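Local coordinates for protein DsbA-like disulfide oxidoreductase (PDB 6EEZ) that catalyses thiol-disulfide exchange and acts as a homotrimeric disulfide isomerase of the DsbA-like branch of the thioredoxin family, at residues A[94-97]-A[98-102]; A[77-80]-A[81-85]; A[171-175]-A[176-180]; A[84-87]-A[88-91]; A[140-143]-A[144-148]. One frame throughout, in Å; residues are numbered along the deposited sequence.

Interaction 1 (A[94-97]-A[98-102]); sequences EKYF and DFHHA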
loop_
_atom_site.group_PDB
_atom_site.type_symbol
_atom_site.label_atom_id
_atom_site.label_comp_id
_atom_site.label_asym_id
_atom_site.label_seq_id
_atom_site.Cartn_x
_atom_site.Cartn_y
_atom_site.Cartn_z
ATOM N N GLU A 94 -7.988 11.990 2.176
ATOM C CA GLU A 94 -6.845 12.895 2.113
ATOM C C GLU A 94 -5.895 12.671 3.286
ATOM O O GLU A 94 -4.777 13.188 3.298
ATOM C CB GLU A 94 -7.313 14.360 2.101
ATOM C CG GLU A 94 -8.410 14.669 1.074
ATOM C CD GLU A 94 -7.953 15.628 -0.027
ATOM O OE1 GLU A 94 -8.495 16.760 -0.103
ATOM O OE2 GLU A 94 -7.059 15.242 -0.819
ATOM N N LYS A 95 -6.354 11.909 4.274
ATOM C CA LYS A 95 -5.577 11.650 5.480
ATOM C C LYS A 95 -4.953 10.243 5.442
ATOM O O LYS A 95 -4.145 9.892 6.309
ATOM C CB LYS A 95 -6.459 11.816 6.717
ATOM C CG LYS A 95 -6.977 13.259 6.932
ATOM C CD LYS A 95 -6.182 13.992 7.987
ATOM C CE LYS A 95 -6.354 15.518 7.924
ATOM N NZ LYS A 95 -6.905 16.050 9.202
ATOM N N TYR A 96 -5.315 9.440 4.437
ATOM C CA TYR A 96 -4.823 8.073 4.404
ATOM C C TYR A 96 -3.299 8.061 4.273
ATOM O O TYR A 96 -2.639 7.327 4.995
ATOM C CB TYR A 96 -5.443 7.245 3.270
ATOM C CG TYR A 96 -4.751 5.906 3.155
ATOM C CD1 TYR A 96 -5.142 4.835 3.934
ATOM C CD2 TYR A 96 -3.661 5.744 2.325
ATOM C CE1 TYR A 96 -4.493 3.633 3.864
ATOM C CE2 TYR A 96 -3.012 4.561 2.249
ATOM C CZ TYR A 96 -3.423 3.501 3.004
ATOM O OH TYR A 96 -2.729 2.316 2.890
ATOM N N PHE A 97 -2.735 8.861 3.372
ATOM C CA PHE A 97 -1.287 8.846 3.213
ATOM C C PHE A 97 -0.572 9.298 4.494
ATOM O O PHE A 97 0.553 8.851 4.776
ATOM C CB PHE A 97 -0.836 9.720 2.040
ATOM C CG PHE A 97 0.659 9.676 1.801
ATOM C CD1 PHE A 97 1.224 8.670 1.015
ATOM C CD2 PHE A 97 1.501 10.628 2.389
ATOM C CE1 PHE A 97 2.587 8.619 0.802
ATOM C CE2 PHE A 97 2.868 10.580 2.195
ATOM C CZ PHE A 97 3.417 9.579 1.393
ATOM N N ASP A 98 -1.212 10.184 5.259
ATOM C CA ASP A 98 -0.621 10.680 6.503
ATOM C C ASP A 98 -0.552 9.592 7.558
ATOM O O ASP A 98 0.443 9.470 8.269
ATOM C CB ASP A 98 -1.413 11.867 7.041
ATOM C CG ASP A 98 -1.308 13.062 6.152
ATOM O OD1 ASP A 98 -0.321 13.148 5.396
ATOM O OD2 ASP A 98 -2.198 13.926 6.218
ATOM N N PHE A 99 -1.611 8.800 7.662
ATOM C CA PHE A 99 -1.569 7.655 8.545
ATOM C C PHE A 99 -0.507 6.698 8.023
ATOM O O PHE A 99 0.342 6.243 8.776
ATOM C CB PHE A 99 -2.923 6.959 8.641
ATOM C CG PHE A 99 -2.929 5.827 9.618
ATOM C CD1 PHE A 99 -3.192 6.062 10.957
ATOM C CD2 PHE A 99 -2.603 4.539 9.215
ATOM C CE1 PHE A 99 -3.167 5.030 11.869
ATOM C CE2 PHE A 99 -2.575 3.494 10.125
ATOM C CZ PHE A 99 -2.860 3.744 11.456
ATOM N N HIS A 100 -0.555 6.423 6.722
ATOM C CA HIS A 100 0.375 5.509 6.065
ATOM C C HIS A 100 1.823 5.825 6.410
ATOM O O HIS A 100 2.573 4.953 6.852
ATOM C CB HIS A 100 0.172 5.573 4.543
ATOM C CG HIS A 100 1.224 4.872 3.737
ATOM N ND1 HIS A 100 1.075 3.574 3.283
ATOM C CD2 HIS A 100 2.422 5.293 3.268
ATOM C CE1 HIS A 100 2.131 3.226 2.574
ATOM N NE2 HIS A 100 2.970 4.250 2.547
ATOM N N HIS A 101 2.207 7.080 6.202
ATOM C CA HIS A 101 3.599 7.479 6.330
ATOM C C HIS A 101 4.022 7.500 7.802
ATOM O O HIS A 101 5.160 7.131 8.143
ATOM C CB HIS A 101 3.826 8.855 5.693
ATOM C CG HIS A 101 5.265 9.180 5.476
ATOM N ND1 HIS A 101 5.970 10.021 6.309
ATOM C CD2 HIS A 101 6.142 8.759 4.535
ATOM C CE1 HIS A 101 7.217 10.111 5.883
ATOM N NE2 HIS A 101 7.347 9.358 4.806
ATOM N N ALA A 102 3.112 7.925 8.673
ATOM C CA ALA A 102 3.387 7.882 10.108
ATOM C C ALA A 102 3.544 6.445 10.589
ATOM O O ALA A 102 4.385 6.171 11.427
ATOM C CB ALA A 102 2.288 8.579 10.897
#

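Interaction 2 (A[77-80]-A[81-85]); sequences ASLK and AAKSA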
loop_
_atom_site.group_PDB
_atom_site.type_symbol
_atom_site.label_atom_id
_atom_site.label_comp_id
_atom_site.label_asym_id
_atom_site.label_seq_id
_atom_site.Cartn_x
_atom_site.Cartn_y
_atom_site.Cartn_z
ATOM N N ALA A 77 -0.153 -6.913 15.408
ATOM C CA ALA A 77 0.179 -5.489 15.348
ATOM C C ALA A 77 0.048 -4.917 13.917
ATOM O O ALA A 77 -0.400 -3.789 13.733
ATOM C CB ALA A 77 1.599 -5.271 15.891
ATOM N N SER A 78 0.424 -5.704 12.912
ATOM C CA SER A 78 0.346 -5.259 11.518
ATOM C C SER A 78 -1.099 -5.194 11.048
ATOM O O SER A 78 -1.477 -4.306 10.302
ATOM C CB SER A 78 1.131 -6.193 10.604
ATOM O OG SER A 78 2.525 -6.052 10.777
ATOM N N LEU A 79 -1.899 -6.150 11.494
ATOM C CA LEU A 79 -3.299 -6.218 11.112
ATOM C C LEU A 79 -4.040 -5.042 11.688
ATOM O O LEU A 79 -4.882 -4.453 11.025
ATOM C CB LEU A 79 -3.932 -7.523 11.597
ATOM C CG LEU A 79 -5.401 -7.760 11.243
ATOM C CD1 LEU A 79 -5.628 -7.704 9.747
ATOM C CD2 LEU A 79 -5.858 -9.109 11.761
ATOM N N LYS A 80 -3.717 -4.710 12.939
ATOM C CA LYS A 80 -4.279 -3.539 13.605
ATOM C C LYS A 80 -3.947 -2.252 12.870
ATOM O O LYS A 80 -4.824 -1.432 12.614
ATOM C CB LYS A 80 -3.763 -3.435 15.032
ATOM C CG LYS A 80 -4.355 -4.426 15.990
ATOM C CD LYS A 80 -3.750 -4.186 17.349
ATOM C CE LYS A 80 -4.346 -5.067 18.425
ATOM N NZ LYS A 80 -3.575 -4.890 19.671
ATOM N N ALA A 81 -2.674 -2.073 12.544
ATOM C CA ALA A 81 -2.249 -0.854 11.887
ATOM C C ALA A 81 -2.857 -0.802 10.485
ATOM O O ALA A 81 -3.285 0.254 10.024
ATOM C CB ALA A 81 -0.734 -0.763 11.843
ATOM N N ALA A 82 -2.971 -1.954 9.838
ATOM C CA ALA A 82 -3.588 -1.995 8.522
ATOM C C ALA A 82 -5.058 -1.608 8.620
ATOM O O ALA A 82 -5.526 -0.774 7.849
ATOM C CB ALA A 82 -3.442 -3.374 7.884
ATOM N N LYS A 83 -5.775 -2.209 9.563
ATOM C CA LYS A 83 -7.196 -1.935 9.737
ATOM C C LYS A 83 -7.452 -0.458 10.058
ATOM O O LYS A 83 -8.428 0.145 9.600
ATOM C CB LYS A 83 -7.785 -2.794 10.867
ATOM C CG LYS A 83 -7.814 -4.310 10.623
ATOM C CD LYS A 83 -9.182 -4.784 10.153
ATOM C CE LYS A 83 -9.248 -6.300 9.991
ATOM N NZ LYS A 83 -10.511 -6.876 10.538
ATOM N N SER A 84 -6.571 0.106 10.873
ATOM C CA SER A 84 -6.699 1.482 11.319
ATOM C C SER A 84 -6.490 2.421 10.124
ATOM O O SER A 84 -7.232 3.395 9.940
ATOM C CB SER A 84 -5.689 1.760 12.446
ATOM O OG SER A 84 -5.855 0.855 13.543
ATOM N N ALA A 85 -5.507 2.096 9.293
ATOM C CA ALA A 85 -5.224 2.865 8.089
ATOM C C ALA A 85 -6.465 3.002 7.223
ATOM O O ALA A 85 -6.827 4.102 6.806
ATOM C CB ALA A 85 -4.108 2.223 7.299
#

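Interaction 3 (A[171-175]-A[176-180]); sequences GATDL and NVLRK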
loop_
_atom_site.group_PDB
_atom_site.type_symbol
_atom_site.label_atom_id
_atom_site.label_comp_id
_atom_site.label_asym_id
_atom_site.label_seq_id
_atom_site.Cartn_x
_atom_site.Cartn_y
_atom_site.Cartn_z
ATOM N N GLY A 171 11.061 -6.226 -2.935
ATOM C CA GLY A 171 12.002 -5.759 -1.924
ATOM C C GLY A 171 12.288 -4.256 -2.006
ATOM O O GLY A 171 11.499 -3.499 -2.563
ATOM N N ALA A 172 13.417 -3.831 -1.442
ATOM C CA ALA A 172 13.779 -2.418 -1.387
ATOM C C ALA A 172 14.425 -1.985 -2.683
ATOM O O ALA A 172 15.634 -1.822 -2.761
ATOM C CB ALA A 172 14.712 -2.147 -0.242
ATOM N N THR A 173 13.603 -1.787 -3.691
ATOM C CA THR A 173 14.079 -1.403 -5.002
ATOM C C THR A 173 14.577 0.015 -4.988
ATOM O O THR A 173 13.898 0.897 -4.487
ATOM C CB THR A 173 12.962 -1.509 -6.054
ATOM O OG1 THR A 173 12.341 -2.791 -5.948
ATOM C CG2 THR A 173 13.514 -1.309 -7.445
ATOM N N ASP A 174 15.747 0.234 -5.568
ATOM C CA ASP A 174 16.291 1.579 -5.706
ATOM C C ASP A 174 15.337 2.492 -6.471
ATOM O O ASP A 174 14.694 2.082 -7.449
ATOM C CB ASP A 174 17.646 1.531 -6.412
ATOM C CG ASP A 174 18.732 0.888 -5.550
ATOM O OD1 ASP A 174 18.618 0.947 -4.299
ATOM O OD2 ASP A 174 19.707 0.343 -6.120
ATOM N N LEU A 175 15.267 3.737 -6.017
ATOM C CA LEU A 175 14.369 4.737 -6.587
ATOM C C LEU A 175 14.629 4.991 -8.072
ATOM O O LEU A 175 13.692 5.178 -8.840
ATOM C CB LEU A 175 14.496 6.057 -5.808
ATOM C CG LEU A 175 13.515 7.176 -6.175
ATOM C CD1 LEU A 175 12.080 6.678 -6.182
ATOM C CD2 LEU A 175 13.665 8.384 -5.207
ATOM N N ASN A 176 15.899 4.984 -8.472
ATOM C CA ASN A 176 16.267 5.278 -9.852
ATOM C C ASN A 176 15.751 4.228 -10.831
ATOM O O ASN A 176 15.503 4.525 -11.993
ATOM C CB ASN A 176 17.791 5.404 -9.983
ATOM C CG ASN A 176 18.516 4.103 -9.671
ATOM O OD1 ASN A 176 18.498 3.630 -8.537
ATOM N ND2 ASN A 176 19.177 3.530 -10.672
ATOM N N VAL A 177 15.583 2.999 -10.360
ATOM C CA VAL A 177 15.064 1.926 -11.209
ATOM C C VAL A 177 13.585 2.124 -11.430
ATOM O O VAL A 177 13.080 1.999 -12.548
ATOM C CB VAL A 177 15.313 0.563 -10.585
ATOM C CG1 VAL A 177 14.612 -0.562 -11.389
ATOM C CG2 VAL A 177 16.797 0.325 -10.484
ATOM N N LEU A 178 12.891 2.435 -10.350
ATOM C CA LEU A 178 11.482 2.742 -10.427
ATOM C C LEU A 178 11.236 3.959 -11.320
ATOM O O LEU A 178 10.312 3.959 -12.126
ATOM C CB LEU A 178 10.917 2.980 -9.032
ATOM C CG LEU A 178 11.073 1.826 -8.030
ATOM C CD1 LEU A 178 10.403 2.236 -6.726
ATOM C CD2 LEU A 178 10.490 0.465 -8.515
ATOM N N ARG A 179 12.084 4.977 -11.215
ATOM C CA ARG A 179 11.880 6.210 -11.991
ATOM C C ARG A 179 12.073 6.005 -13.501
ATOM O O ARG A 179 11.347 6.585 -14.305
ATOM C CB ARG A 179 12.819 7.329 -11.499
ATOM C CG ARG A 179 12.284 8.084 -10.280
ATOM C CD ARG A 179 13.225 9.175 -9.800
ATOM N NE ARG A 179 12.576 10.048 -8.811
ATOM C CZ ARG A 179 13.225 10.886 -8.001
ATOM N NH1 ARG A 179 14.546 10.964 -8.051
ATOM N NH2 ARG A 179 12.553 11.627 -7.130
ATOM N N LYS A 180 13.064 5.202 -13.867
ATOM C CA LYS A 180 13.327 4.875 -15.261
ATOM C C LYS A 180 12.158 4.077 -15.868
ATOM O O LYS A 180 11.756 4.322 -17.007
ATOM C CB LYS A 180 14.646 4.092 -15.373
ATOM C CG LYS A 180 14.980 3.576 -16.780
ATOM C CD LYS A 180 16.403 3.011 -16.885
ATOM C CE LYS A 180 16.403 1.528 -17.307
ATOM N NZ LYS A 180 17.738 1.059 -17.807
#

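Interaction 4 (A[84-87]-A[88-91]); sequences SALA and VYFL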
loop_
_atom_site.group_PDB
_atom_site.type_symbol
_atom_site.label_atom_id
_atom_site.label_comp_id
_atom_site.label_asym_id
_atom_site.label_seq_id
_atom_site.Cartn_x
_atom_site.Cartn_y
_atom_site.Cartn_z
ATOM N N SER A 84 -6.571 0.106 10.873
ATOM C CA SER A 84 -6.699 1.482 11.319
ATOM C C SER A 84 -6.490 2.421 10.124
ATOM O O SER A 84 -7.232 3.395 9.940
ATOM C CB SER A 84 -5.689 1.760 12.446
ATOM O OG SER A 84 -5.855 0.855 13.543
ATOM N N ALA A 85 -5.507 2.096 9.293
ATOM C CA ALA A 85 -5.224 2.865 8.089
ATOM C C ALA A 85 -6.465 3.002 7.223
ATOM O O ALA A 85 -6.827 4.102 6.806
ATOM C CB ALA A 85 -4.108 2.223 7.299
ATOM N N LEU A 86 -7.135 1.895 6.950
ATOM C CA LEU A 86 -8.322 1.979 6.119
ATOM C C LEU A 86 -9.470 2.659 6.877
ATOM O O LEU A 86 -10.341 3.250 6.255
ATOM C CB LEU A 86 -8.737 0.597 5.628
ATOM C CG LEU A 86 -7.799 0.014 4.575
ATOM C CD1 LEU A 86 -8.175 -1.426 4.219
ATOM C CD2 LEU A 86 -7.839 0.880 3.336
ATOM N N ALA A 87 -9.465 2.605 8.207
ATOM C CA ALA A 87 -10.529 3.245 8.975
ATOM C C ALA A 87 -10.435 4.765 8.822
ATOM O O ALA A 87 -11.446 5.469 8.824
ATOM C CB ALA A 87 -10.459 2.855 10.428
ATOM N N VAL A 88 -9.206 5.246 8.674
ATOM C CA VAL A 88 -8.935 6.640 8.359
ATOM C C VAL A 88 -9.351 6.979 6.919
ATOM O O VAL A 88 -9.975 8.007 6.659
ATOM C CB VAL A 88 -7.430 6.951 8.566
ATOM C CG1 VAL A 88 -7.034 8.282 7.929
ATOM C CG2 VAL A 88 -7.099 6.934 10.044
ATOM N N TYR A 89 -8.983 6.117 5.985
ATOM C CA TYR A 89 -9.321 6.298 4.579
ATOM C C TYR A 89 -10.800 6.585 4.364
ATOM O O TYR A 89 -11.171 7.489 3.618
ATOM C CB TYR A 89 -8.918 5.051 3.792
ATOM C CG TYR A 89 -9.394 5.012 2.366
ATOM C CD1 TYR A 89 -8.778 5.773 1.385
ATOM C CD2 TYR A 89 -10.438 4.177 1.992
ATOM C CE1 TYR A 89 -9.194 5.720 0.067
ATOM C CE2 TYR A 89 -10.868 4.111 0.671
ATOM C CZ TYR A 89 -10.241 4.885 -0.289
ATOM O OH TYR A 89 -10.680 4.823 -1.597
ATOM N N PHE A 90 -11.645 5.809 5.021
ATOM C CA PHE A 90 -13.066 5.937 4.807
ATOM C C PHE A 90 -13.660 7.162 5.484
ATOM O O PHE A 90 -14.720 7.626 5.073
ATOM C CB PHE A 90 -13.765 4.666 5.272
ATOM C CG PHE A 90 -13.629 3.535 4.298
ATOM C CD1 PHE A 90 -14.306 3.568 3.079
ATOM C CD2 PHE A 90 -12.810 2.461 4.576
ATOM C CE1 PHE A 90 -14.176 2.529 2.162
ATOM C CE2 PHE A 90 -12.675 1.403 3.661
ATOM C CZ PHE A 90 -13.355 1.443 2.456
ATOM N N LEU A 91 -12.985 7.693 6.498
ATOM C CA LEU A 91 -13.394 8.975 7.098
ATOM C C LEU A 91 -13.001 10.134 6.207
ATOM O O LEU A 91 -13.782 11.056 5.975
ATOM C CB LEU A 91 -12.758 9.177 8.471
ATOM C CG LEU A 91 -13.249 8.319 9.629
ATOM C CD1 LEU A 91 -12.271 8.443 10.774
ATOM C CD2 LEU A 91 -14.641 8.742 10.068
#

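Interaction 5 (A[140-143]-A[144-148]); sequences IEQM and INNSR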
loop_
_atom_site.group_PDB
_atom_site.type_symbol
_atom_site.label_atom_id
_atom_site.label_comp_id
_atom_site.label_asym_id
_atom_site.label_seq_id
_atom_site.Cartn_x
_atom_site.Cartn_y
_atom_site.Cartn_z
ATOM N N ILE A 140 -13.549 -3.222 5.479
ATOM C CA ILE A 140 -12.120 -3.238 5.755
ATOM C C ILE A 140 -11.614 -4.682 5.751
ATOM O O ILE A 140 -10.565 -4.982 5.190
ATOM C CB ILE A 140 -11.799 -2.586 7.115
ATOM C CG1 ILE A 140 -12.144 -1.093 7.068
ATOM C CG2 ILE A 140 -10.335 -2.799 7.476
ATOM C CD1 ILE A 140 -12.188 -0.426 8.421
ATOM N N GLU A 141 -12.360 -5.558 6.414
ATOM C CA GLU A 141 -11.999 -6.958 6.497
ATOM C C GLU A 141 -11.923 -7.537 5.079
ATOM O O GLU A 141 -10.959 -8.206 4.731
ATOM C CB GLU A 141 -13.013 -7.718 7.361
ATOM C CG GLU A 141 -12.896 -9.246 7.308
ATOM C CD GLU A 141 -11.621 -9.770 7.969
ATOM O OE1 GLU A 141 -10.948 -8.989 8.683
ATOM O OE2 GLU A 141 -11.305 -10.968 7.792
ATOM N N GLN A 142 -12.937 -7.245 4.269
ATOM C CA GLN A 142 -13.006 -7.713 2.887
ATOM C C GLN A 142 -11.818 -7.235 2.072
ATOM O O GLN A 142 -11.226 -8.014 1.312
ATOM C CB GLN A 142 -14.306 -7.246 2.227
ATOM C CG GLN A 142 -14.573 -7.874 0.878
ATOM C CD GLN A 142 -15.892 -7.424 0.269
ATOM O OE1 GLN A 142 -15.950 -6.389 -0.390
ATOM N NE2 GLN A 142 -16.960 -8.208 0.479
ATOM N N MET A 143 -11.465 -5.962 2.241
ATOM C CA MET A 143 -10.370 -5.376 1.463
ATOM C C MET A 143 -9.032 -5.995 1.826
ATOM O O MET A 143 -8.184 -6.192 0.962
ATOM C CB MET A 143 -10.307 -3.855 1.659
ATOM C CG MET A 143 -11.424 -3.085 0.962
ATOM S SD MET A 143 -11.473 -1.324 1.417
ATOM C CE MET A 143 -10.030 -0.729 0.543
ATOM N N ILE A 144 -8.832 -6.294 3.102
ATOM C CA ILE A 144 -7.554 -6.831 3.545
ATOM C C ILE A 144 -7.440 -8.291 3.105
ATOM O O ILE A 144 -6.375 -8.744 2.690
ATOM C CB ILE A 144 -7.389 -6.703 5.068
ATOM C CG1 ILE A 144 -7.048 -5.249 5.418
ATOM C CG2 ILE A 144 -6.309 -7.663 5.589
ATOM C CD1 ILE A 144 -6.854 -4.980 6.873
ATOM N N ASN A 145 -8.540 -9.018 3.182
ATOM C CA ASN A 145 -8.542 -10.398 2.737
ATOM C C ASN A 145 -8.255 -10.462 1.250
ATOM O O ASN A 145 -7.499 -11.331 0.787
ATOM C CB ASN A 145 -9.876 -11.071 3.047
ATOM C CG ASN A 145 -10.018 -11.417 4.506
ATOM O OD1 ASN A 145 -9.022 -11.566 5.219
ATOM N ND2 ASN A 145 -11.260 -11.561 4.964
ATOM N N ASN A 146 -8.828 -9.524 0.499
ATOM C CA ASN A 146 -8.649 -9.543 -0.940
ATOM C C ASN A 146 -7.216 -9.226 -1.290
ATOM O O ASN A 146 -6.681 -9.815 -2.216
ATOM C CB ASN A 146 -9.625 -8.588 -1.629
ATOM C CG ASN A 146 -11.029 -9.173 -1.739
ATOM O OD1 ASN A 146 -11.234 -10.390 -1.601
ATOM N ND2 ASN A 146 -12.001 -8.318 -1.995
ATOM N N SER A 147 -6.562 -8.357 -0.522
ATOM C CA SER A 147 -5.147 -8.065 -0.772
ATOM C C SER A 147 -4.250 -9.234 -0.399
ATOM O O SER A 147 -3.257 -9.502 -1.086
ATOM C CB SER A 147 -4.693 -6.830 0.002
ATOM O OG SER A 147 -5.287 -5.661 -0.510
ATOM N N ARG A 148 -4.571 -9.925 0.692
ATOM C CA ARG A 148 -3.783 -11.078 1.084
ATOM C C ARG A 148 -3.849 -12.173 0.015
ATOM O O ARG A 148 -2.842 -12.785 -0.324
ATOM C CB ARG A 148 -4.265 -11.632 2.423
ATOM C CG ARG A 148 -3.857 -10.790 3.613
ATOM C CD ARG A 148 -4.580 -11.273 4.863
ATOM N NE ARG A 148 -3.886 -10.832 6.073
ATOM C CZ ARG A 148 -4.367 -10.982 7.300
ATOM N NH1 ARG A 148 -5.558 -11.551 7.475
ATOM N NH2 ARG A 148 -3.651 -10.576 8.349
HETATM O O HOH W 1 -8.529 -9.907 7.531
#

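Interaction 1 (A[94-97]-A[98-102])
The first turns of helix 96-105 are closed by three backbone bonds, from the N-H groups of Phe-99, His-100 and His-101 to the carbonyl oxygens of Lys-95, Tyr-96 and Phe-97. The shortest runs from His-101 N to Phe-97 O at 2.8 Å. Phe-97, His-100 and His-101 form an aromatic cluster on this turn. The Phe-97 and His-100 side chains cross at a slant, with Phe-97 CE1 4.1 Å from His-100 CD2. Phe-97 and His-101 instead run side by side, and Phe-97 CE2 meets His-101 CB at 4.0 Å. The Phe-97 ring is nearly parallel to both imidazoles, at 24° to His-100 and 19° to His-101. Both pairs are slid apart and barely overlap. Phe-97 holds CG opposite its own N (chi1 -177°), which directs its ring along the helix toward the histidines. On the other flank, Tyr-96 CE2 lies 4.1 Å from His-100 CB. Tyr-96 OH is hydrogen-bonded to Asp-70, and its ring meets Phe-68, as does that of His-100. His-101 NE2 bonds to Asn-53, and Phe-97 packs on Lys-56 and Ile-59 of helix 52-60. The His-100 side chain lies near Cys-45 and Cys-48 of the CxxC motif without touching them. The ring contacts are therefore dispersive, while the polar ends of Tyr-96 and His-101 tie the turn to the thioredoxin-like core.

Interaction 2 (A[77-80]-A[81-85])
Lys-80, Ala-81 and Leu-79 carry this contact, two turns of helix 76-91 in a thioredoxin-family protein. Lys-80 acts mainly through its carbonyl oxygen. That atom accepts from both the N-H and the hydroxyl of Ser-84. The two donors come from opposite faces of the carbonyl plane, and the hydroxyl stands 39° out of it. Ser-84 OG can do this because it is turned beside its own N, opposite the carbonyl carbon (chi1 -57°). A buried hydroxyl is thus satisfied by the helix that bears it. The Lys-80 chain runs out extended beyond CG, and its NZ forms a salt bridge with Asp-112.

Ala-81 sends its N-H to Ala-77 O at 3.1 Å, and its CB sits 3.6 Å from the same oxygen. Its methyl also packs on Phe-110. One residue on, Ala-82 N bonds to Ser-78 O at 2.8 Å, and Ala-82 CB faces Ile-144 of helix 137-154. The small side chains let neighbouring parts of the fold come close to this helix.

Leu-79 and Lys-83 lie side by side and point the same way. Their backbones are joined by a bond from Lys-83 N to Leu-79 O. Lys-83 bends at chi2 (-99°), and its aliphatic part follows the leucine before NZ reaches Glu-141 in a salt bridge. The branch of the leucine that does the touching is CD1, which lies 3.9 Å from Lys-83 CE and 4.1 Å from Lys-83 CG.

Interaction 3 (A[171-175]-A[176-180])
The guanidinium of Arg-179 has a methyl group over one face. Leu-175 CD2 sits over the centre of that face, 3.8 Å from Arg-179 CZ. Arg-179 NE makes a salt bridge with Asp-61. Two other flat groups, the carboxylate of Asp-174 and the amide of Asn-176, run side by side with their planes 30° apart. It is the aspartate methylene that meets the amide: Asp-174 CB lies 3.1 Å from Asn-176 OD1. Asn-176 has CG between its backbone N and carbonyl carbon (chi1 64°), which folds the amide back toward Asp-174.

These residues start helix 175-185. Asp-174 is at the N-cap position, but its side chain makes no capping bond. Its carbonyl oxygen takes a bond from Val-177 N at 3.2 Å, with the donor well above the carbonyl plane, and a weak one from Leu-178 N at 3.4 Å. A stronger i to i+4 bond follows, from Arg-179 N to Leu-175 O at 2.9 Å and in the carbonyl plane.

On the apolar flank Thr-173 lays its methyl across Leu-178. Thr-173 CG2 is 3.7 Å from Leu-178 CD2 and 4.1 Å from Val-177 CB. Leu-178 then packs on Phe-169, Leu-162 and Ile-164 of the sheet, and Leu-175 packs on helix 52-60.

The chemistry is split. Methyl packing joins the helix start to the loop from the edge strand 167-170, and the arginine, with a leucine methyl over one face, pairs its charge with Asp-61.

Interaction 4 (A[84-87]-A[88-91])
Ser-84 to Leu-86 hand their carbonyl oxygens to the following turn of helix 76-91. The backbone bonds run from Val-88 N to Ser-84 O at 3.0 Å, Tyr-89 N to Ala-85 O at 3.1 Å and Phe-90 N to Leu-86 O at 3.1 Å. Val-88 N also makes a weak bond to Ala-85 O.

Carbon atoms crowd round two of the carbonyls. Phe-90 brings CD2 to 3.1 Å from Leu-86 O. Its CG stands beside its own N (chi1 -77°), and this brings the ring back beside the carbonyl of Leu-86. The same oxygen lies at the edge of the Tyr-89 ring, near its plane. Leu-91 CG comes within 3.5 Å of Ala-87 O, which is also hydrogen-bonded to Ser-132.

The apolar contacts are looser. Leu-86 CD2 is 4.3 Å from Tyr-89 CB, and Leu-86 CB is 4.5 Å from Phe-90 CE2. The two rings meet edge to face: Tyr-89 CD2 lies over the centre of the Phe-90 ring, and Phe-90 CE2 lies at the tyrosine edge. Tyr-89 has a cation-pi partner in Lys-93. Leu-86 and Phe-90 pack on Met-143 of helix 137-154, Tyr-89 and Ala-85 on Tyr-96 of helix 96-105, and Ala-87 on Ile-133 of helix 126-135.

Backbone bonds thus satisfy the carbonyls of Ser-84, Ala-85 and Leu-86, the Ser-132 hydroxyl serves Ala-87 O, and the apolar side chains meet three other helices of the thioredoxin-family fold.

Interaction 5 (A[140-143]-A[144-148])
Glu-141 reaches over one turn of helix to Asn-145. Its CB leads to CG, which is placed opposite the backbone N (chi1 169°). A bend at chi2 (69°) then turns the chain toward Asn-145, one turn further on. CG lies 3.7 Å from Asn-145 ND2, and CD lies 3.5 Å from the same nitrogen. At the tip, OE2 accepts a hydrogen bond from Asn-145 ND2 at 2.9 Å. The donor stands above the carboxylate plane, 47° out of it, and the carboxylate and amide planes are almost perpendicular. The other oxygen, OE1, takes a weak bond from a water, and that water also donates to Asn-145 OD1 at 2.9 Å. OE1 further forms a salt bridge with Lys-83.

This is an i to i+4 pairing on helix 137-154, which lies against helix 76-91 in the thioredoxin-family fold. The backbone repeats the same spacing, with Asn-145 N bonded to Glu-141 O at 3.0 Å and Asn-146 N to Gln-142 O at 2.9 Å. Ser-147 N bonds to Met-143 O, an oxygen that also accepts from Tyr-25 OH.

Ile-140 and Ile-144 run side by side on the buried flank, and Ile-140 CG2 is 4.2 Å from Ile-144 CD1. Ile-144 CG2 touches one face of the Arg-148 guanidinium, off toward its rim. Arg-148 NE bonds to the carbonyl of Pro-72. Gln-142 and Asn-146 also lie alongside each other, with Gln-142 CG near Asn-146 ND2 and their amide planes not far from parallel.

All five contacts are local, so none closes a long loop, and none crosses another. From the N terminus, interaction 2 comes first on helix 76-91. Interaction 4 overlaps it, sharing Ser-84 and Ala-85, and continues along the same helix. Interaction 1 follows on helix 96-105 and packs against both, with Phe-99 CD2 3.3 Å from Ala-85 CA. Interaction 5, on helix 137-154, touches interaction 2 through the Lys-83 to Glu-141 salt bridge and interaction 4 through Phe-90 and Met-143. Helix 76-91 thus lies in contact with both other helices. Interaction 3, last in the chain, stands apart beside edge strand 167-170, its centre about 22 Å from that of interaction 1.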